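Local atomic coordinates of fructooligosaccharide ABC transporter substrate-binding protein FusA (Streptococcus pneumoniae, PDB entry 5G60), a protein that captures short- and long-chain fructooligosaccharides, preferring tetrasaccharides and larger, for import by the FusABC-MsmK ABC transporter. Residues Ser12-Lys17 with Arg375-Val380; Gly56-Ala61 with Val311-Asn316; Lys90-Leu95 with Ala328-Leu333. All coordinates share one frame; numbering follows the deposited sequence.

In the fold
Contact 1 lies at the surface, where the loop following strand 5-10 meets helix 371-378 beside the bound sugar; polar groups and a water dominate it. Contact 2 is buried and joins strands 61-63 and 310-312 of the mixed sheet that also includes strand 5-10; there, backbone carbonyls of Pro59 and Asp60 accept from backbone and side-chain donors. Contact 3, partly buried, rests on apolar packing against a tyrosine ring between two helix breaks. The chemistry thus differs with place in the fold. Strand 310-312 of contact 2 leads into helix 319-329 of contact 3; the segments of these two contacts alternate along the chain, within the loop closed by contact 1.

Contact 1. Residues Ser12-Lys17 with Arg375-Val380. With FRU (beta-D-fructofuranose), chain E; FRU (beta-D-fructofuranose), chain B; FRU (beta-D-fructofuranose), chain C.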
loop_
_atom_site.group_PDB
_atom_site.type_symbol
_atom_site.label_atom_id
_atom_site.label_comp_id
_atom_site.label_asym_id
_atom_site.label_seq_id
_atom_site.Cartn_x
_atom_site.Cartn_y
_atom_site.Cartn_z
ATOM N N SER A 12 8.257 -6.944 10.373
ATOM C CA SER A 12 7.278 -8.005 10.304
ATOM C C SER A 12 7.457 -8.937 11.479
ATOM O O SER A 12 8.591 -9.238 11.822
ATOM C CB SER A 12 7.463 -8.820 9.012
ATOM O OG SER A 12 6.815 -10.100 9.133
ATOM N N PRO A 13 6.341 -9.484 12.024
ATOM C CA PRO A 13 6.421 -10.555 13.027
ATOM C C PRO A 13 7.140 -11.812 12.562
ATOM O O PRO A 13 7.534 -12.607 13.400
ATOM C CB PRO A 13 4.955 -10.906 13.304
ATOM C CG PRO A 13 4.131 -9.883 12.624
ATOM C CD PRO A 13 4.955 -9.249 11.587
ATOM N N LEU A 14 7.274 -12.017 11.257
ATOM C CA LEU A 14 8.071 -13.106 10.769
ATOM C C LEU A 14 9.592 -12.894 10.867
ATOM O O LEU A 14 10.343 -13.835 10.670
ATOM C CB LEU A 14 7.707 -13.433 9.318
ATOM C CG LEU A 14 6.257 -13.809 9.027
ATOM C CD1 LEU A 14 6.197 -14.603 7.743
ATOM C CD2 LEU A 14 5.646 -14.602 10.153
ATOM N N SER A 15 10.040 -11.683 11.127
ATOM C CA SER A 15 11.448 -11.368 11.108
ATOM C C SER A 15 11.976 -11.512 12.540
ATOM O O SER A 15 11.159 -11.531 13.449
ATOM C CB SER A 15 11.634 -9.929 10.608
ATOM O OG SER A 15 11.281 -8.952 11.554
ATOM N N PRO A 16 13.325 -11.565 12.737
ATOM C CA PRO A 16 13.872 -11.723 14.108
ATOM C C PRO A 16 13.522 -10.555 15.005
ATOM O O PRO A 16 13.514 -9.408 14.514
ATOM C CB PRO A 16 15.405 -11.801 13.905
ATOM C CG PRO A 16 15.599 -12.116 12.468
ATOM C CD PRO A 16 14.392 -11.589 11.719
ATOM N N LYS A 17 13.204 -10.848 16.274
ATOM C CA LYS A 17 12.880 -9.817 17.270
ATOM C C LYS A 17 13.987 -8.769 17.414
ATOM O O LYS A 17 13.709 -7.589 17.688
ATOM C CB LYS A 17 12.537 -10.380 18.654
ATOM N N ARG A 375 10.648 -11.906 1.797
ATOM C CA ARG A 375 10.936 -10.480 1.843
ATOM C C ARG A 375 10.817 -9.935 3.254
ATOM O O ARG A 375 11.766 -9.348 3.787
ATOM C CB ARG A 375 9.984 -9.719 0.864
ATOM C CG ARG A 375 10.241 -8.224 0.849
ATOM C CD ARG A 375 9.419 -7.449 -0.132
ATOM N NE ARG A 375 9.791 -6.042 -0.008
ATOM C CZ ARG A 375 9.256 -5.035 -0.708
ATOM N NH1 ARG A 375 8.295 -5.262 -1.585
ATOM N NH2 ARG A 375 9.717 -3.799 -0.532
ATOM N N GLN A 376 9.669 -10.161 3.879
ATOM C CA GLN A 376 9.432 -9.637 5.200
ATOM C C GLN A 376 10.379 -10.181 6.282
ATOM O O GLN A 376 10.635 -9.500 7.282
ATOM C CB GLN A 376 7.940 -9.683 5.567
ATOM C CG GLN A 376 7.377 -11.022 5.869
ATOM C CD GLN A 376 5.877 -10.946 6.074
ATOM O OE1 GLN A 376 5.427 -10.687 7.153
ATOM N NE2 GLN A 376 5.106 -11.248 5.042
ATOM N N LYS A 377 10.932 -11.362 6.044
ATOM C CA LYS A 377 12.007 -11.922 6.877
ATOM C C LYS A 377 13.372 -11.254 6.666
ATOM O O LYS A 377 14.124 -11.093 7.612
ATOM C CB LYS A 377 12.127 -13.444 6.633
ATOM C CG LYS A 377 10.921 -14.244 7.078
ATOM C CD LYS A 377 11.094 -15.684 6.667
ATOM C CE LYS A 377 9.902 -16.512 7.102
ATOM N NZ LYS A 377 9.836 -17.832 6.404
ATOM N N THR A 378 13.673 -10.847 5.441
ATOM C CA THR A 378 15.025 -10.449 5.065
ATOM C C THR A 378 15.221 -8.975 4.685
ATOM O O THR A 378 16.344 -8.498 4.690
ATOM C CB THR A 378 15.564 -11.394 3.968
ATOM O OG1 THR A 378 14.720 -11.376 2.818
ATOM C CG2 THR A 378 15.601 -12.852 4.519
ATOM N N GLU A 379 14.139 -8.243 4.418
ATOM C CA GLU A 379 14.226 -6.826 4.147
ATOM C C GLU A 379 14.487 -6.061 5.435
ATOM O O GLU A 379 14.371 -6.599 6.546
ATOM C CB GLU A 379 12.915 -6.306 3.486
ATOM C CG GLU A 379 11.732 -6.178 4.471
ATOM C CD GLU A 379 10.375 -5.873 3.835
ATOM O OE1 GLU A 379 10.258 -5.166 2.781
ATOM O OE2 GLU A 379 9.397 -6.361 4.466
ATOM N N VAL A 380 14.835 -4.795 5.262
ATOM C CA VAL A 380 15.017 -3.854 6.352
ATOM C C VAL A 380 14.002 -2.677 6.340
ATOM O O VAL A 380 13.748 -2.077 7.394
ATOM C CB VAL A 380 16.498 -3.366 6.330
ATOM C CG1 VAL A 380 16.721 -2.019 6.959
ATOM C CG2 VAL A 380 17.390 -4.394 6.999
HETATM C C1 FRU E . 5.091 -4.500 0.209
HETATM C C2 FRU E . 5.368 -4.916 1.662
HETATM C C3 FRU E . 6.830 -5.402 1.917
HETATM C C4 FRU E . 6.655 -6.552 2.923
HETATM C C5 FRU E . 5.294 -7.105 2.440
HETATM C C6 FRU E . 4.545 -7.943 3.469
HETATM O O1 FRU E . 5.438 -5.601 -0.643
HETATM O O2 FRU E . 5.081 -3.924 2.599
HETATM O O3 FRU E . 7.757 -4.396 2.399
HETATM O O4 FRU E . 7.744 -7.519 2.923
HETATM O O5 FRU E . 4.492 -5.990 1.984
HETATM O O6 FRU E . 4.169 -7.048 4.489
HETATM C C1 FRU B . 4.652 -4.644 -2.748
HETATM C C2 FRU B . 4.594 -5.819 -1.766
HETATM C C3 FRU B . 5.016 -7.108 -2.391
HETATM C C4 FRU B . 4.197 -8.138 -1.647
HETATM C C5 FRU B . 2.882 -7.415 -1.406
HETATM C C6 FRU B . 2.318 -7.812 -0.044
HETATM O O1 FRU B . 5.962 -4.303 -3.197
HETATM O O3 FRU B . 6.404 -7.247 -2.147
HETATM O O4 FRU B . 3.970 -9.298 -2.407
HETATM O O5 FRU B . 3.213 -6.026 -1.417
HETATM O O6 FRU B . 1.274 -6.909 0.314
HETATM C C1 FRU C . 5.415 -2.304 -4.502
HETATM C C2 FRU C . 6.039 -3.685 -4.486
HETATM C C3 FRU C . 7.491 -3.736 -4.927
HETATM C C4 FRU C . 7.590 -5.130 -5.436
HETATM C C5 FRU C . 6.274 -5.240 -6.171
HETATM C C6 FRU C . 5.742 -6.664 -6.309
HETATM O O1 FRU C . 6.106 -1.445 -3.609
HETATM O O3 FRU C . 8.404 -3.534 -3.864
HETATM O O4 FRU C . 8.721 -5.361 -6.294
HETATM O O5 FRU C . 5.356 -4.442 -5.439
HETATM O O6 FRU C . 4.490 -6.631 -6.981
HETATM O O HOH W 1 10.754 -7.173 8.454
#
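Ser12 meets Gln376 where an ST turn, set within the type I turn Ser12-Ser15, docks on the end of helix 371-378, a helix that carries substrate-binding Arg375, with Glu379 just beyond its end. Arg375, late in the helix, faces the sugar: its extended chain brings Arg375 NH1 within 2.8 Å of FRU (chain B) O3, while O3 of FRU (chain E) lies over one guanidinium face. Gln376 reaches the turn instead. With CG placed between the backbone N and the carbonyl carbon (chi1 73°) and the chain extended beyond, Gln376 OE1 accepts a very short hydrogen bond of 2.5 Å from Ser12 OG. Ser12 OG in turn accepts from Leu14 N at 2.9 Å, linking its own turn to the helix; NE2 of Gln376 binds Ala372 O, which helps fix the amide's rotation. Leu14 crosses Gln376 at a slant, Leu14 CG lying 3.7 Å from Gln376 OE1. A water adds a second bridge, from Ser12 N to Gln376 O. Lys377 lends its aliphatic stem, CG packing near Leu14 O. Glu379 OE1 forms a salt bridge with Arg375 NE, weak as a hydrogen bond, and accepts from FRU (chain E) O3; Glu379 OE2 accepts from FRU (chain E) O4 at 2.5 Å.

Contact 2. Residues Gly56-Ala61 with Val311-Asn316; sequences GDLPDA and VITSVN
Thr313 and Asn316 close on the backbone of Pro59 and Asp60 as two strands come together, and the resulting contact has a tight end and a loose one. At the tight end Ala61 and Ile312 form an antiparallel, non-hydrogen-bonded pair, with Ala61 CB pressed to 3.1 Å from Val311 O. Next to it, the carbonyl of Asp60 is held from opposite faces of its plane: Thr313 N approaches Asp60 O at 3.2 Å from one, and Asn316 ND2 reaches the same O at 3.0 Å from the other. Thr313 OG1, turned between its own backbone N and carbonyl carbon (chi1 58°), donates to Pro59 O at 2.7 Å, so both successive carbonyls are engaged. The type I turn Thr313-Asn316 supplies all three donors. Toward solvent, CG2 of the exposed Val315 sits 3.3 Å from Pro59 O and 3.9 Å from Leu58 CB, with no hydrogen bond joining Leu58 to Val315. The carboxylate of Asp60 points elsewhere, to the backbone N of Lys6 on strand 5-10 and to Lys317 NZ, while Asn316 ND2 also binds Thr322 OG1. Strand 310-312 forms an outermost strand of the mixed sheet, beside strand 61-63, and Ile312 packs on helix 319-329.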
loop_
_atom_site.group_PDB
_atom_site.type_symbol
_atom_site.label_atom_id
_atom_site.label_comp_id
_atom_site.label_asym_id
_atom_site.label_seq_id
_atom_site.Cartn_x
_atom_site.Cartn_y
_atom_site.Cartn_z
ATOM N N GLY A 56 8.006 10.661 26.464
ATOM C CA GLY A 56 9.322 11.284 26.376
ATOM C C GLY A 56 10.473 10.298 26.289
ATOM O O GLY A 56 11.617 10.651 26.570
ATOM N N ASP A 57 10.184 9.085 25.831
ATOM C CA ASP A 57 11.108 7.965 25.843
ATOM C C ASP A 57 11.636 7.732 24.401
ATOM O O ASP A 57 11.352 6.705 23.733
ATOM C CB ASP A 57 10.315 6.777 26.403
ATOM C CG ASP A 57 11.159 5.573 26.700
ATOM O OD1 ASP A 57 12.405 5.637 26.591
ATOM O OD2 ASP A 57 10.551 4.531 27.051
ATOM N N LEU A 58 12.404 8.715 23.913
ATOM C CA LEU A 58 12.701 8.830 22.476
ATOM C C LEU A 58 13.981 8.116 22.166
ATOM O O LEU A 58 14.919 8.230 22.919
ATOM C CB LEU A 58 12.892 10.267 22.044
ATOM C CG LEU A 58 11.753 11.262 21.971
ATOM C CD1 LEU A 58 10.437 10.613 21.566
ATOM C CD2 LEU A 58 11.629 11.967 23.301
ATOM N N PRO A 59 14.048 7.418 21.039
ATOM C CA PRO A 59 15.336 6.910 20.558
ATOM C C PRO A 59 16.153 8.068 19.942
ATOM O O PRO A 59 15.754 9.240 20.058
ATOM C CB PRO A 59 14.915 5.949 19.474
ATOM C CG PRO A 59 13.710 6.630 18.866
ATOM C CD PRO A 59 13.038 7.387 19.973
ATOM N N ASP A 60 17.263 7.740 19.299
ATOM C CA ASP A 60 18.018 8.720 18.495
ATOM C C ASP A 60 17.309 9.055 17.166
ATOM O O ASP A 60 17.440 10.170 16.624
ATOM C CB ASP A 60 19.453 8.208 18.196
ATOM C CG ASP A 60 20.308 8.156 19.448
ATOM O OD1 ASP A 60 20.327 9.186 20.181
ATOM O OD2 ASP A 60 20.892 7.083 19.740
ATOM N N ALA A 61 16.598 8.076 16.631
ATOM C CA ALA A 61 15.886 8.246 15.378
ATOM C C ALA A 61 14.859 7.126 15.301
ATOM O O ALA A 61 15.070 6.057 15.912
ATOM C CB ALA A 61 16.865 8.143 14.228
ATOM N N VAL A 311 13.045 9.578 10.789
ATOM C CA VAL A 311 13.162 10.893 11.358
ATOM C C VAL A 311 14.221 10.813 12.480
ATOM O O VAL A 311 14.499 9.735 13.038
ATOM C CB VAL A 311 11.808 11.393 11.929
ATOM C CG1 VAL A 311 10.793 11.580 10.782
ATOM C CG2 VAL A 311 11.254 10.435 12.992
ATOM N N ILE A 312 14.748 11.982 12.827
ATOM C CA ILE A 312 15.779 12.138 13.838
ATOM C C ILE A 312 15.192 12.977 14.917
ATOM O O ILE A 312 14.677 14.081 14.616
ATOM C CB ILE A 312 17.011 12.872 13.246
ATOM C CG1 ILE A 312 17.462 12.123 11.971
ATOM C CG2 ILE A 312 18.078 13.026 14.329
ATOM C CD1 ILE A 312 18.798 12.518 11.359
ATOM N N THR A 313 15.300 12.481 16.165
ATOM C CA THR A 313 14.753 13.135 17.320
ATOM C C THR A 313 15.701 14.245 17.794
ATOM O O THR A 313 16.874 14.220 17.484
ATOM C CB THR A 313 14.611 12.172 18.505
ATOM O OG1 THR A 313 15.905 11.610 18.819
ATOM C CG2 THR A 313 13.625 11.045 18.150
ATOM N N SER A 314 15.152 15.166 18.567
ATOM C CA SER A 314 15.898 16.252 19.199
ATOM C C SER A 314 16.767 15.823 20.394
ATOM O O SER A 314 17.451 16.662 20.988
ATOM C CB SER A 314 14.913 17.297 19.675
ATOM O OG SER A 314 14.022 16.654 20.560
ATOM N N VAL A 315 16.741 14.547 20.763
ATOM C CA VAL A 315 17.670 14.035 21.755
ATOM C C VAL A 315 18.873 13.385 21.087
ATOM O O VAL A 315 19.797 13.001 21.774
ATOM C CB VAL A 315 16.985 13.071 22.776
ATOM C CG1 VAL A 315 15.867 13.795 23.560
ATOM C CG2 VAL A 315 16.443 11.781 22.116
ATOM N N ASN A 316 18.886 13.276 19.761
ATOM C CA ASN A 316 19.934 12.553 19.075
ATOM C C ASN A 316 21.306 13.062 19.490
ATOM O O ASN A 316 21.554 14.257 19.600
ATOM C CB ASN A 316 19.778 12.619 17.551
ATOM C CG ASN A 316 20.783 11.736 16.800
ATOM O OD1 ASN A 316 22.004 11.927 16.885
ATOM N ND2 ASN A 316 20.277 10.798 16.008
#

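Contact 3. Residues Lys90-Leu95 with Ala328-Leu333; sequences KYMPNL and AQYAPL
Asn94 and Tyr330 bring two helix breaks together, their CA atoms 5.7 Å apart. In one segment Met92 is the first residue beyond helix 85-91 and occupies the N-cap position of helix 93-101; in the other, Ala331 takes the N-cap position of helix 332-340, shortly after helix 319-329. Of the side chains, Leu95 and Tyr330 lie alongside and point the same way. Leu95 CG is anti to the backbone N (chi1 -171°), which helps set CD1 squarely over the tyrosine face as a CH-pi contact, 3.6 Å from the ring centroid and only 5° off its normal. Met92 CE comes in obliquely, 4.5 Å from Tyr330 CD2. Nearer the backbone, Asn94 CB packs 3.9 Å from Tyr330 CB, and Asn94 ND2 lies 3.8 Å from Ala331 CB. Polar needs are met from outside the pair: Tyr330 OH hydrogen-bonds to Pro120 O, and the carboxylate of Asp327 accepts from the backbone N atoms of Asn94 and Leu95, a position where the start of helix 93-101 would probably favour its negative charge. The two segments are therefore held to each other by dispersion and CH-pi packing, with hydrogen bonds to Pro120 and Asp327 fixing the ring's hydroxyl and the helix start.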
loop_
_atom_site.group_PDB
_atom_site.type_symbol
_atom_site.label_atom_id
_atom_site.label_comp_id
_atom_site.label_asym_id
_atom_site.label_seq_id
_atom_site.Cartn_x
_atom_site.Cartn_y
_atom_site.Cartn_z
ATOM N N LYS A 90 25.583 18.828 4.253
ATOM C CA LYS A 90 26.887 18.594 4.863
ATOM C C LYS A 90 27.384 17.161 4.814
ATOM O O LYS A 90 28.568 16.970 4.657
ATOM C CB LYS A 90 26.910 19.049 6.319
ATOM C CG LYS A 90 26.778 20.554 6.498
ATOM C CD LYS A 90 26.349 20.963 7.907
ATOM C CE LYS A 90 27.391 20.679 8.985
ATOM N NZ LYS A 90 26.789 20.410 10.348
ATOM N N TYR A 91 26.529 16.145 4.981
ATOM C CA TYR A 91 27.036 14.746 5.217
ATOM C C TYR A 91 26.546 13.620 4.350
ATOM O O TYR A 91 26.948 12.489 4.564
ATOM C CB TYR A 91 26.787 14.313 6.663
ATOM C CG TYR A 91 27.275 15.306 7.670
ATOM C CD1 TYR A 91 28.637 15.669 7.740
ATOM C CD2 TYR A 91 26.392 15.904 8.549
ATOM C CE1 TYR A 91 29.082 16.591 8.680
ATOM C CE2 TYR A 91 26.833 16.831 9.481
ATOM C CZ TYR A 91 28.176 17.155 9.542
ATOM O OH TYR A 91 28.532 18.065 10.492
ATOM N N MET A 92 25.708 13.898 3.373
ATOM C CA MET A 92 24.989 12.831 2.682
ATOM C C MET A 92 25.144 12.872 1.164
ATOM O O MET A 92 24.212 13.251 0.457
ATOM C CB MET A 92 23.505 12.901 3.101
ATOM C CG MET A 92 23.309 12.800 4.621
ATOM S SD MET A 92 21.597 12.662 5.198
ATOM C CE MET A 92 21.267 11.016 4.531
ATOM N N PRO A 93 26.335 12.481 0.659
ATOM C CA PRO A 93 26.603 12.556 -0.777
ATOM C C PRO A 93 25.751 11.589 -1.620
ATOM O O PRO A 93 25.388 11.932 -2.741
ATOM C CB PRO A 93 28.116 12.209 -0.876
ATOM C CG PRO A 93 28.384 11.391 0.358
ATOM C CD PRO A 93 27.536 12.050 1.410
ATOM N N ASN A 94 25.451 10.401 -1.108
ATOM C CA ASN A 94 24.558 9.478 -1.829
ATOM C C ASN A 94 23.201 10.085 -2.093
ATOM O O ASN A 94 22.699 10.041 -3.217
ATOM C CB ASN A 94 24.348 8.156 -1.078
ATOM C CG ASN A 94 25.596 7.304 -1.036
ATOM O OD1 ASN A 94 26.345 7.290 -2.001
ATOM N ND2 ASN A 94 25.813 6.571 0.067
ATOM N N LEU A 95 22.642 10.701 -1.062
ATOM C CA LEU A 95 21.319 11.294 -1.164
ATOM C C LEU A 95 21.299 12.523 -2.096
ATOM O O LEU A 95 20.404 12.661 -2.941
ATOM C CB LEU A 95 20.791 11.636 0.224
ATOM C CG LEU A 95 19.318 12.074 0.314
ATOM C CD1 LEU A 95 18.397 11.088 -0.402
ATOM C CD2 LEU A 95 18.940 12.209 1.776
ATOM N N ALA A 328 24.492 5.923 4.007
ATOM C CA ALA A 328 24.841 4.548 3.570
ATOM C C ALA A 328 23.623 3.746 3.040
ATOM O O ALA A 328 23.774 2.779 2.257
ATOM C CB ALA A 328 25.520 3.767 4.706
ATOM N N GLN A 329 22.412 4.091 3.504
ATOM C CA GLN A 329 21.238 3.343 3.061
ATOM C C GLN A 329 20.892 3.712 1.632
ATOM O O GLN A 329 20.306 2.896 0.907
ATOM C CB GLN A 329 20.063 3.512 4.003
ATOM C CG GLN A 329 20.372 3.284 5.501
ATOM C CD GLN A 329 21.261 2.070 5.862
ATOM O OE1 GLN A 329 20.916 0.939 5.590
ATOM N NE2 GLN A 329 22.383 2.324 6.546
ATOM N N TYR A 330 21.300 4.916 1.212
ATOM C CA TYR A 330 20.988 5.408 -0.139
ATOM C C TYR A 330 22.009 4.991 -1.202
ATOM O O TYR A 330 21.821 5.305 -2.370
ATOM C CB TYR A 330 20.797 6.933 -0.105
ATOM C CG TYR A 330 19.482 7.388 0.534
ATOM C CD1 TYR A 330 18.275 7.218 -0.128
ATOM C CD2 TYR A 330 19.458 8.003 1.773
ATOM C CE1 TYR A 330 17.080 7.637 0.432
ATOM C CE2 TYR A 330 18.256 8.433 2.344
ATOM C CZ TYR A 330 17.073 8.258 1.651
ATOM O OH TYR A 330 15.886 8.676 2.191
ATOM N N ALA A 331 23.099 4.296 -0.836
ATOM C CA ALA A 331 23.968 3.725 -1.875
ATOM C C ALA A 331 23.131 2.687 -2.625
ATOM O O ALA A 331 22.439 1.935 -1.986
ATOM C CB ALA A 331 25.203 3.092 -1.254
ATOM N N PRO A 332 23.188 2.650 -3.973
ATOM C CA PRO A 332 22.321 1.747 -4.746
ATOM C C PRO A 332 22.226 0.318 -4.294
ATOM O O PRO A 332 21.132 -0.223 -4.300
ATOM C CB PRO A 332 22.899 1.825 -6.162
ATOM C CG PRO A 332 23.414 3.224 -6.237
ATOM C CD PRO A 332 24.028 3.472 -4.888
ATOM N N LEU A 333 23.336 -0.310 -3.923
ATOM C CA LEU A 333 23.297 -1.741 -3.620
ATOM C C LEU A 333 22.616 -1.993 -2.297
ATOM O O LEU A 333 21.933 -2.985 -2.101
ATOM C CB LEU A 333 24.716 -2.345 -3.603
ATOM C CG LEU A 333 25.198 -2.647 -5.019
ATOM C CD1 LEU A 333 26.685 -2.940 -5.055
ATOM C CD2 LEU A 333 24.471 -3.836 -5.591
#